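Local coordinates for protein ethyl acetate hydrolase (PDB 5EFZ) that hydrolyses ethyl acetate to ethanol and acetate, an esterase of the alpha/beta hydrolase superfamily that serves in the breakdown of short-chain methyl ketones, at residues W223-E231 against I302-V310; M152-R163 against K272-H281. One frame throughout, in Å; residues are numbered along the deposited sequence.

Contact 1 of 2, residues W223-E231 against I302-V310; sequences WTLMGWSPE and ISHDQFFTV
Trp223 and Phe307 meet obliquely, CZ3 of the indole lying 3.8 Å from CZ of the phenyl ring. Their planes stand at 73° with centroids 5.9 Å apart. Phe307 reaches the indole because its CG sits between its own backbone N and carbonyl carbon (chi1 58°). Further van der Waals packing comes from Met226, whose chain bends at chi2 and chi3 to bring CE to 3.9 Å from Gln306 CB, and from Pro230, whose CD lies 3.7 Å from Gln306 NE2.

No hydrogen bond crosses between the segments; polar groups find partners within their own segment or among neighbours, Ser229 OG capping Phe232 N and meeting Ile331 O. Gln306 folds back so that NE2 donates to His304 O at 2.7 Å, a bent bond of 130° that holds the amide beside Ser229 CB. Asp305 OD1 forms an Asx turn through Phe307 N, on its anti side, extended to an Asx motif by Phe308 N above the carboxylate plane. OD2 of this inferred triad acid is taken by His334, consistent with a charge relay to Ser151.

Met226 O lies in the plane of the Phe307 ring at its edge, 3.6 Å from CD2, and is buried without a hydrogen-bonding partner. The helix end is therefore fitted against the loop by shape and apolar packing, while backbone N-H groups hold OD1 and His334 holds OD2, which probably orients the aspartate.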
loop_
_atom_site.group_PDB
_atom_site.type_symbol
_atom_site.label_atom_id
_atom_site.label_comp_id
_atom_site.label_asym_id
_atom_site.label_seq_id
_atom_site.Cartn_x
_atom_site.Cartn_y
_atom_site.Cartn_z
ATOM N N TRP A 223 -7.097 4.448 2.553
ATOM C CA TRP A 223 -7.088 3.679 3.790
ATOM C C TRP A 223 -7.486 2.222 3.559
ATOM O O TRP A 223 -6.996 1.328 4.233
ATOM C CB TRP A 223 -8.026 4.310 4.828
ATOM C CG TRP A 223 -7.309 5.314 5.658
ATOM C CD1 TRP A 223 -7.429 6.690 5.597
ATOM C CD2 TRP A 223 -6.340 5.036 6.679
ATOM N NE1 TRP A 223 -6.597 7.273 6.542
ATOM C CE2 TRP A 223 -5.929 6.287 7.222
ATOM C CE3 TRP A 223 -5.807 3.850 7.214
ATOM C CZ2 TRP A 223 -4.967 6.382 8.250
ATOM C CZ3 TRP A 223 -4.845 3.950 8.245
ATOM C CH2 TRP A 223 -4.462 5.208 8.757
ATOM N N THR A 224 -8.371 1.975 2.604
ATOM C CA THR A 224 -8.752 0.601 2.312
ATOM C C THR A 224 -7.569 -0.159 1.690
ATOM O O THR A 224 -7.351 -1.353 1.963
ATOM C CB THR A 224 -9.949 0.542 1.344
ATOM O OG1 THR A 224 -11.000 1.413 1.824
ATOM C CG2 THR A 224 -10.480 -0.915 1.232
ATOM N N LEU A 225 -6.848 0.532 0.822
ATOM C CA LEU A 225 -5.694 -0.020 0.129
ATOM C C LEU A 225 -4.565 -0.417 1.108
ATOM O O LEU A 225 -3.943 -1.473 0.953
ATOM C CB LEU A 225 -5.149 1.005 -0.882
ATOM C CG LEU A 225 -3.863 0.594 -1.595
ATOM C CD1 LEU A 225 -4.126 -0.587 -2.547
ATOM C CD2 LEU A 225 -3.282 1.740 -2.362
ATOM N N MET A 226 -4.301 0.444 2.089
ATOM C CA MET A 226 -3.129 0.294 2.975
ATOM C C MET A 226 -3.470 -0.175 4.394
ATOM O O MET A 226 -2.588 -0.602 5.112
ATOM C CB MET A 226 -2.362 1.638 3.103
ATOM C CG MET A 226 -1.689 2.080 1.790
ATOM S SD MET A 226 -0.380 0.983 1.269
ATOM C CE MET A 226 0.778 1.071 2.633
ATOM N N GLY A 227 -4.727 -0.107 4.777
ATOM C CA GLY A 227 -5.084 -0.264 6.184
ATOM C C GLY A 227 -5.369 -1.685 6.619
ATOM O O GLY A 227 -5.433 -1.967 7.820
ATOM N N TRP A 228 -5.557 -2.582 5.648
ATOM C CA TRP A 228 -5.899 -3.981 5.989
ATOM C C TRP A 228 -4.757 -4.854 5.508
ATOM O O TRP A 228 -3.613 -4.646 5.925
ATOM C CB TRP A 228 -7.253 -4.374 5.380
ATOM C CG TRP A 228 -8.395 -3.430 5.805
ATOM C CD1 TRP A 228 -8.910 -2.370 5.094
ATOM C CD2 TRP A 228 -9.111 -3.469 7.046
ATOM N NE1 TRP A 228 -9.935 -1.767 5.813
ATOM C CE2 TRP A 228 -10.057 -2.415 7.021
ATOM C CE3 TRP A 228 -9.060 -4.320 8.170
ATOM C CZ2 TRP A 228 -10.946 -2.175 8.084
ATOM C CZ3 TRP A 228 -9.935 -4.069 9.240
ATOM C CH2 TRP A 228 -10.889 -3.016 9.172
ATOM N N SER A 229 -5.016 -5.839 4.649
ATOM C CA SER A 229 -3.927 -6.530 3.966
ATOM C C SER A 229 -4.481 -7.231 2.734
ATOM O O SER A 229 -5.689 -7.416 2.614
ATOM C CB SER A 229 -3.224 -7.568 4.879
ATOM O OG SER A 229 -4.052 -8.713 5.014
ATOM N N PRO A 230 -3.600 -7.584 1.781
ATOM C CA PRO A 230 -4.104 -8.387 0.663
ATOM C C PRO A 230 -4.752 -9.707 1.143
ATOM O O PRO A 230 -5.746 -10.159 0.571
ATOM C CB PRO A 230 -2.845 -8.655 -0.167
ATOM C CG PRO A 230 -1.993 -7.391 0.091
ATOM C CD PRO A 230 -2.226 -7.089 1.559
ATOM N N GLU A 231 -4.199 -10.312 2.188
ATOM C CA GLU A 231 -4.763 -11.556 2.719
ATOM C C GLU A 231 -6.151 -11.368 3.328
ATOM O O GLU A 231 -7.007 -12.256 3.226
ATOM C CB GLU A 231 -3.851 -12.156 3.797
ATOM C CG GLU A 231 -2.759 -13.050 3.277
ATOM C CD GLU A 231 -3.300 -14.226 2.492
ATOM O OE1 GLU A 231 -3.577 -15.303 3.076
ATOM O OE2 GLU A 231 -3.454 -14.069 1.270
ATOM N N ILE A 302 1.385 -5.440 14.350
ATOM C CA ILE A 302 0.399 -6.387 13.845
ATOM C C ILE A 302 1.051 -7.044 12.642
ATOM O O ILE A 302 1.641 -6.344 11.820
ATOM C CB ILE A 302 -0.922 -5.678 13.499
ATOM C CG1 ILE A 302 -1.583 -5.203 14.829
ATOM C CG2 ILE A 302 -1.857 -6.592 12.629
ATOM C CD1 ILE A 302 -2.766 -4.238 14.653
ATOM N N SER A 303 0.981 -8.379 12.577
ATOM C CA SER A 303 1.764 -9.144 11.609
ATOM C C SER A 303 1.618 -8.664 10.161
ATOM O O SER A 303 2.624 -8.581 9.419
ATOM C CB SER A 303 1.405 -10.651 11.709
ATOM O OG SER A 303 0.024 -10.872 11.425
ATOM N N HIS A 304 0.390 -8.329 9.745
ATOM C CA HIS A 304 0.138 -7.996 8.344
ATOM C C HIS A 304 -0.077 -6.482 8.137
ATOM O O HIS A 304 -0.606 -6.056 7.115
ATOM C CB HIS A 304 -1.078 -8.800 7.809
ATOM C CG HIS A 304 -0.799 -10.257 7.617
ATOM N ND1 HIS A 304 -0.476 -11.113 8.665
ATOM C CD2 HIS A 304 -0.741 -11.024 6.500
ATOM C CE1 HIS A 304 -0.277 -12.321 8.200
ATOM N NE2 HIS A 304 -0.439 -12.303 6.877
ATOM N N ASP A 305 0.351 -5.677 9.107
ATOM C CA ASP A 305 0.339 -4.204 8.960
ATOM C C ASP A 305 1.210 -3.797 7.765
ATOM O O ASP A 305 2.394 -4.127 7.704
ATOM C CB ASP A 305 0.834 -3.550 10.278
ATOM C CG ASP A 305 0.565 -2.049 10.353
ATOM O OD1 ASP A 305 0.682 -1.345 9.320
ATOM O OD2 ASP A 305 0.211 -1.582 11.472
ATOM N N GLN A 306 0.620 -3.083 6.805
ATOM C CA GLN A 306 1.314 -2.661 5.602
ATOM C C GLN A 306 2.239 -1.470 5.769
ATOM O O GLN A 306 3.036 -1.210 4.861
ATOM C CB GLN A 306 0.287 -2.338 4.523
ATOM C CG GLN A 306 -0.670 -3.487 4.252
ATOM C CD GLN A 306 0.037 -4.734 3.783
ATOM O OE1 GLN A 306 0.829 -4.684 2.840
ATOM N NE2 GLN A 306 -0.247 -5.873 4.434
ATOM N N PHE A 307 2.117 -0.699 6.846
ATOM C CA PHE A 307 2.955 0.502 6.912
ATOM C C PHE A 307 3.672 0.729 8.233
ATOM O O PHE A 307 4.663 1.464 8.260
ATOM C CB PHE A 307 2.146 1.764 6.497
ATOM C CG PHE A 307 0.937 2.030 7.311
ATOM C CD1 PHE A 307 0.996 2.906 8.385
ATOM C CD2 PHE A 307 -0.281 1.473 6.970
ATOM C CE1 PHE A 307 -0.125 3.179 9.140
ATOM C CE2 PHE A 307 -1.409 1.738 7.714
ATOM C CZ PHE A 307 -1.330 2.604 8.805
ATOM N N PHE A 308 3.226 0.088 9.316
ATOM C CA PHE A 308 4.060 0.018 10.514
ATOM C C PHE A 308 4.486 -1.454 10.601
ATOM O O PHE A 308 3.811 -2.239 11.242
ATOM C CB PHE A 308 3.298 0.452 11.776
ATOM C CG PHE A 308 3.175 1.939 11.963
ATOM C CD1 PHE A 308 4.315 2.733 12.078
ATOM C CD2 PHE A 308 1.928 2.531 12.099
ATOM C CE1 PHE A 308 4.202 4.115 12.281
ATOM C CE2 PHE A 308 1.799 3.913 12.319
ATOM C CZ PHE A 308 2.936 4.700 12.416
ATOM N N THR A 309 5.556 -1.850 9.907
ATOM C CA THR A 309 5.803 -3.281 9.713
ATOM C C THR A 309 6.447 -3.961 10.903
ATOM O O THR A 309 7.007 -3.306 11.792
ATOM C CB THR A 309 6.682 -3.536 8.500
ATOM O OG1 THR A 309 8.028 -3.138 8.802
ATOM C CG2 THR A 309 6.148 -2.705 7.310
ATOM N N VAL A 310 6.358 -5.284 10.902
ATOM C CA VAL A 310 7.034 -6.090 11.919
ATOM C C VAL A 310 8.526 -5.748 11.932
ATOM O O VAL A 310 9.146 -5.632 13.009
ATOM C CB VAL A 310 6.799 -7.602 11.645
ATOM C CG1 VAL A 310 7.712 -8.447 12.453
ATOM C CG2 VAL A 310 5.335 -7.959 11.915
#

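Contact 2 of 2, residues M152-R163 against K272-H281. With ACT (acetate ion), chain O.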
loop_
_atom_site.group_PDB
_atom_site.type_symbol
_atom_site.label_atom_id
_atom_site.label_comp_id
_atom_site.label_asym_id
_atom_site.label_seq_id
_atom_site.Cartn_x
_atom_site.Cartn_y
_atom_site.Cartn_z
ATOM N N MET A 152 -0.893 6.071 16.118
ATOM C CA MET A 152 -0.550 7.366 16.753
ATOM C C MET A 152 -0.581 7.290 18.279
ATOM O O MET A 152 0.143 8.030 18.962
ATOM C CB MET A 152 -1.501 8.480 16.312
ATOM C CG MET A 152 -1.309 8.875 14.874
ATOM S SD MET A 152 -2.198 10.408 14.500
ATOM C CE MET A 152 -1.084 11.581 15.267
ATOM N N GLY A 153 -1.433 6.415 18.801
ATOM C CA GLY A 153 -1.453 6.116 20.233
ATOM C C GLY A 153 -0.131 5.499 20.706
ATOM O O GLY A 153 0.310 5.765 21.819
ATOM N N ALA A 154 0.473 4.663 19.863
ATOM C CA ALA A 154 1.794 4.079 20.115
ATOM C C ALA A 154 2.887 5.148 20.009
ATOM O O ALA A 154 3.868 5.153 20.779
ATOM C CB ALA A 154 2.079 2.925 19.113
ATOM N N GLN A 155 2.761 6.044 19.038
ATOM C CA GLN A 155 3.708 7.155 18.970
ATOM C C GLN A 155 3.733 7.955 20.262
ATOM O O GLN A 155 4.811 8.281 20.763
ATOM C CB GLN A 155 3.333 8.097 17.830
ATOM C CG GLN A 155 3.522 7.485 16.425
ATOM C CD GLN A 155 3.196 8.520 15.349
ATOM O OE1 GLN A 155 2.134 9.145 15.395
ATOM N NE2 GLN A 155 4.134 8.743 14.419
ATOM N N GLN A 156 2.549 8.274 20.807
ATOM C CA GLN A 156 2.494 8.964 22.097
ATOM C C GLN A 156 3.043 8.106 23.248
ATOM O O GLN A 156 3.625 8.627 24.197
ATOM C CB GLN A 156 1.056 9.385 22.414
ATOM C CG GLN A 156 0.541 10.497 21.452
ATOM C CD GLN A 156 -0.966 10.634 21.500
ATOM O OE1 GLN A 156 -1.511 11.325 22.370
ATOM N NE2 GLN A 156 -1.654 9.933 20.590
ATOM N N THR A 157 2.820 6.797 23.176
ATOM C CA THR A 157 3.351 5.880 24.178
ATOM C C THR A 157 4.883 5.921 24.236
ATOM O O THR A 157 5.469 6.027 25.326
ATOM C CB THR A 157 2.841 4.439 23.904
ATOM O OG1 THR A 157 1.412 4.410 24.090
ATOM C CG2 THR A 157 3.508 3.386 24.866
ATOM N N TYR A 158 5.544 5.834 23.080
ATOM C CA TYR A 158 6.998 5.946 23.031
ATOM C C TYR A 158 7.473 7.296 23.546
ATOM O O TYR A 158 8.429 7.395 24.326
ATOM C CB TYR A 158 7.503 5.746 21.597
ATOM C CG TYR A 158 7.558 4.294 21.183
ATOM C CD1 TYR A 158 8.328 3.367 21.911
ATOM C CD2 TYR A 158 6.869 3.834 20.057
ATOM C CE1 TYR A 158 8.406 2.013 21.494
ATOM C CE2 TYR A 158 6.950 2.483 19.649
ATOM C CZ TYR A 158 7.717 1.598 20.370
ATOM O OH TYR A 158 7.769 0.265 19.956
ATOM N N GLU A 159 6.808 8.351 23.101
ATOM C CA GLU A 159 7.205 9.668 23.558
ATOM C C GLU A 159 7.079 9.806 25.085
ATOM O O GLU A 159 7.962 10.378 25.749
ATOM C CB GLU A 159 6.370 10.740 22.847
ATOM C CG GLU A 159 6.631 12.182 23.356
ATOM C CD GLU A 159 7.988 12.791 22.956
ATOM O OE1 GLU A 159 8.688 12.288 22.030
ATOM O OE2 GLU A 159 8.372 13.805 23.595
ATOM N N TRP A 160 6.002 9.259 25.647
ATOM C CA TRP A 160 5.857 9.209 27.112
ATOM C C TRP A 160 7.044 8.504 27.768
ATOM O O TRP A 160 7.637 9.032 28.721
ATOM C CB TRP A 160 4.559 8.473 27.507
ATOM C CG TRP A 160 3.462 9.405 27.947
ATOM C CD1 TRP A 160 2.393 9.836 27.199
ATOM C CD2 TRP A 160 3.375 10.083 29.211
ATOM N NE1 TRP A 160 1.640 10.724 27.931
ATOM C CE2 TRP A 160 2.203 10.856 29.185
ATOM C CE3 TRP A 160 4.131 10.030 30.394
ATOM C CZ2 TRP A 160 1.788 11.614 30.280
ATOM C CZ3 TRP A 160 3.714 10.770 31.488
ATOM C CH2 TRP A 160 2.560 11.561 31.420
ATOM N N ALA A 161 7.391 7.320 27.250
ATOM C CA ALA A 161 8.429 6.484 27.879
ATOM C C ALA A 161 9.808 7.120 27.791
ATOM O O ALA A 161 10.667 6.846 28.630
ATOM C CB ALA A 161 8.452 5.084 27.247
ATOM N N VAL A 162 10.031 7.953 26.766
ATOM C CA VAL A 162 11.333 8.612 26.578
ATOM C C VAL A 162 11.385 9.942 27.349
ATOM O O VAL A 162 12.394 10.270 27.966
ATOM C CB VAL A 162 11.644 8.875 25.067
ATOM C CG1 VAL A 162 12.866 9.809 24.890
ATOM C CG2 VAL A 162 11.885 7.561 24.340
ATOM N N ARG A 163 10.292 10.690 27.321
ATOM C CA ARG A 163 10.267 12.045 27.875
ATOM C C ARG A 163 10.190 12.052 29.402
ATOM O O ARG A 163 10.808 12.902 30.073
ATOM C CB ARG A 163 9.080 12.831 27.280
ATOM C CG ARG A 163 9.007 14.289 27.711
ATOM C CD ARG A 163 7.755 14.988 27.211
ATOM N NE ARG A 163 7.843 15.302 25.795
ATOM C CZ ARG A 163 7.804 16.529 25.297
ATOM N NH1 ARG A 163 7.662 17.587 26.099
ATOM N NH2 ARG A 163 7.926 16.693 23.995
ATOM N N LYS A 272 0.864 15.667 12.419
ATOM C CA LYS A 272 1.446 15.238 13.685
ATOM C C LYS A 272 2.040 13.827 13.520
ATOM O O LYS A 272 3.172 13.546 13.924
ATOM C CB LYS A 272 0.378 15.245 14.777
ATOM C CG LYS A 272 0.905 14.873 16.166
ATOM C CD LYS A 272 -0.256 14.651 17.160
ATOM C CE LYS A 272 -1.262 15.810 17.196
ATOM N NZ LYS A 272 -2.233 15.498 18.322
ATOM N N TRP A 273 1.212 12.945 12.973
ATOM C CA TRP A 273 1.586 11.555 12.712
ATOM C C TRP A 273 2.870 11.495 11.879
ATOM O O TRP A 273 3.796 10.734 12.190
ATOM C CB TRP A 273 0.396 10.869 12.006
ATOM C CG TRP A 273 0.591 9.509 11.353
ATOM C CD1 TRP A 273 1.616 8.602 11.519
ATOM C CD2 TRP A 273 -0.307 8.935 10.392
ATOM N NE1 TRP A 273 1.391 7.489 10.693
ATOM C CE2 TRP A 273 0.217 7.680 10.005
ATOM C CE3 TRP A 273 -1.501 9.379 9.814
ATOM C CZ2 TRP A 273 -0.428 6.855 9.058
ATOM C CZ3 TRP A 273 -2.136 8.561 8.865
ATOM C CH2 TRP A 273 -1.596 7.316 8.508
ATOM N N GLN A 274 2.934 12.293 10.813
ATOM C CA GLN A 274 4.124 12.301 9.952
ATOM C C GLN A 274 5.439 12.552 10.686
ATOM O O GLN A 274 6.508 12.131 10.241
ATOM C CB GLN A 274 3.983 13.395 8.885
ATOM C CG GLN A 274 3.056 13.023 7.747
ATOM C CD GLN A 274 3.026 14.100 6.677
ATOM O OE1 GLN A 274 2.862 15.290 6.988
ATOM N NE2 GLN A 274 3.204 13.700 5.405
ATOM N N ARG A 275 5.358 13.300 11.777
ATOM C CA ARG A 275 6.572 13.825 12.424
ATOM C C ARG A 275 6.889 13.218 13.780
ATOM O O ARG A 275 7.834 13.659 14.435
ATOM C CB ARG A 275 6.443 15.341 12.543
ATOM C CG ARG A 275 6.739 16.034 11.198
ATOM C CD ARG A 275 6.090 17.387 11.078
ATOM N NE ARG A 275 6.278 17.897 9.710
ATOM C CZ ARG A 275 5.475 17.588 8.690
ATOM N NH1 ARG A 275 4.418 16.797 8.872
ATOM N NH2 ARG A 275 5.738 18.058 7.481
ATOM N N GLY A 276 6.138 12.190 14.177
ATOM C CA GLY A 276 6.436 11.495 15.443
ATOM C C GLY A 276 7.906 11.058 15.451
ATOM O O GLY A 276 8.349 10.359 14.548
ATOM N N ASP A 277 8.670 11.487 16.455
ATOM C CA ASP A 277 10.110 11.265 16.472
ATOM C C ASP A 277 10.679 11.510 17.877
ATOM O O ASP A 277 10.952 12.647 18.244
ATOM C CB ASP A 277 10.808 12.179 15.442
ATOM C CG ASP A 277 12.312 12.018 15.445
ATOM O OD1 ASP A 277 12.843 11.086 16.104
ATOM O OD2 ASP A 277 12.979 12.837 14.788
ATOM N N VAL A 278 10.851 10.446 18.664
ATOM C CA VAL A 278 11.374 10.605 20.026
ATOM C C VAL A 278 12.857 10.990 20.008
ATOM O O VAL A 278 13.391 11.400 21.037
ATOM C CB VAL A 278 11.209 9.300 20.877
ATOM C CG1 VAL A 278 9.730 8.882 20.987
ATOM C CG2 VAL A 278 12.039 8.132 20.278
ATOM N N SER A 279 13.538 10.818 18.870
ATOM C CA SER A 279 14.973 11.180 18.803
ATOM C C SER A 279 15.188 12.698 18.790
ATOM O O SER A 279 16.324 13.182 18.929
ATOM C CB SER A 279 15.654 10.556 17.568
ATOM O OG SER A 279 15.364 11.255 16.356
ATOM N N ARG A 280 14.108 13.463 18.643
ATOM C CA ARG A 280 14.212 14.907 18.840
ATOM C C ARG A 280 14.769 15.239 20.240
ATOM O O ARG A 280 15.372 16.288 20.445
ATOM C CB ARG A 280 12.850 15.581 18.623
ATOM C CG ARG A 280 12.393 15.509 17.164
ATOM C CD ARG A 280 10.982 16.062 16.983
ATOM N NE ARG A 280 10.929 17.508 17.212
ATOM C CZ ARG A 280 11.267 18.423 16.305
ATOM N NH1 ARG A 280 11.722 18.053 15.104
ATOM N NH2 ARG A 280 11.165 19.707 16.610
ATOM N N HIS A 281 14.585 14.344 21.209
ATOM C CA HIS A 281 15.167 14.572 22.537
ATOM C C HIS A 281 16.686 14.404 22.592
ATOM O O HIS A 281 17.344 14.875 23.539
ATOM C CB HIS A 281 14.553 13.618 23.555
ATOM C CG HIS A 281 13.109 13.874 23.820
ATOM N ND1 HIS A 281 12.676 14.879 24.660
ATOM C CD2 HIS A 281 11.995 13.274 23.334
ATOM C CE1 HIS A 281 11.354 14.882 24.684
ATOM N NE2 HIS A 281 10.916 13.917 23.893
HETATM C C ACT O . -3.962 5.294 13.311
HETATM O O ACT O . -3.204 4.723 12.477
HETATM O OXT ACT O . -3.421 6.085 14.155
HETATM C CH3 ACT O . -5.427 5.015 13.305
HETATM O O HOH W 1 7.556 12.051 19.319
HETATM O O HOH W 2 9.990 14.124 20.631
#
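Val278 presses CG1 against the backbone of helix 152-163, 3.6 Å from Glu159 N, while Val162 CG2 approaches its CB. This helix follows the nucleophile elbow of the alpha/beta hydrolase fold, with Ser151 immediately before it, and the chain leaving helix 263-274 runs along its side. Toward the elbow, Met152 carries the apolar packing onward: SD lies 3.6 Å from Trp273 CB and makes an oblique Met-aromatic contact, 49° off the normal of the five-membered ring. The bend at chi3 (76°) turns CE toward the aliphatic chain of Lys272, whose NZ is held by Asp127.

Gln155 begins the polar edge. Its NE2 donates to Trp273 O at 3.0 Å, nearly straight at 174°, in the carbonyl plane and on a lone pair, whereas the buried OE1 has no hydrogen-bonding partner. Two waters link Glu159 OE1 to the backbone of Asp277, one accepting from N and the other donating to O.

At the far end, Glu159 OE2 takes three donors. His281 NE2 donates to it at 2.6 Å from the syn side, tilted out of the carboxylate plane, and Arg163 grips the same oxygen side-on through NE and NH2, a salt bridge that probably favours the charged carboxylate. At the opposite end of the helix, Met152 N donates to an acetate ion also bound by Ser151 and His334; the bond from Met152 N to acetate OXT measures 3.2 Å.

Overall arrangement
From the N terminus, the chain first passes through helix 152-163, the opening half of contact 2, just after strand 146-150. It then runs through helix 182-196 to 223-231, the first half of contact 1. Helix 263-274 and the turn after it return to helix 152-163, closing contact 2 across 108 intervening residues. Past strand 296-300, loop 302-310 closes contact 1 over 70 residues. The two closures thus cross, tying the helical region between strands 170-174 and 296-300 to the helix after the probable nucleophile and to the loop carrying the probable triad acid. Their centres lie about 21 Å apart, yet Trp273 CH2 lies 3.5 Å from Trp223 CZ2, and the same indole packs against Phe307 and Phe308.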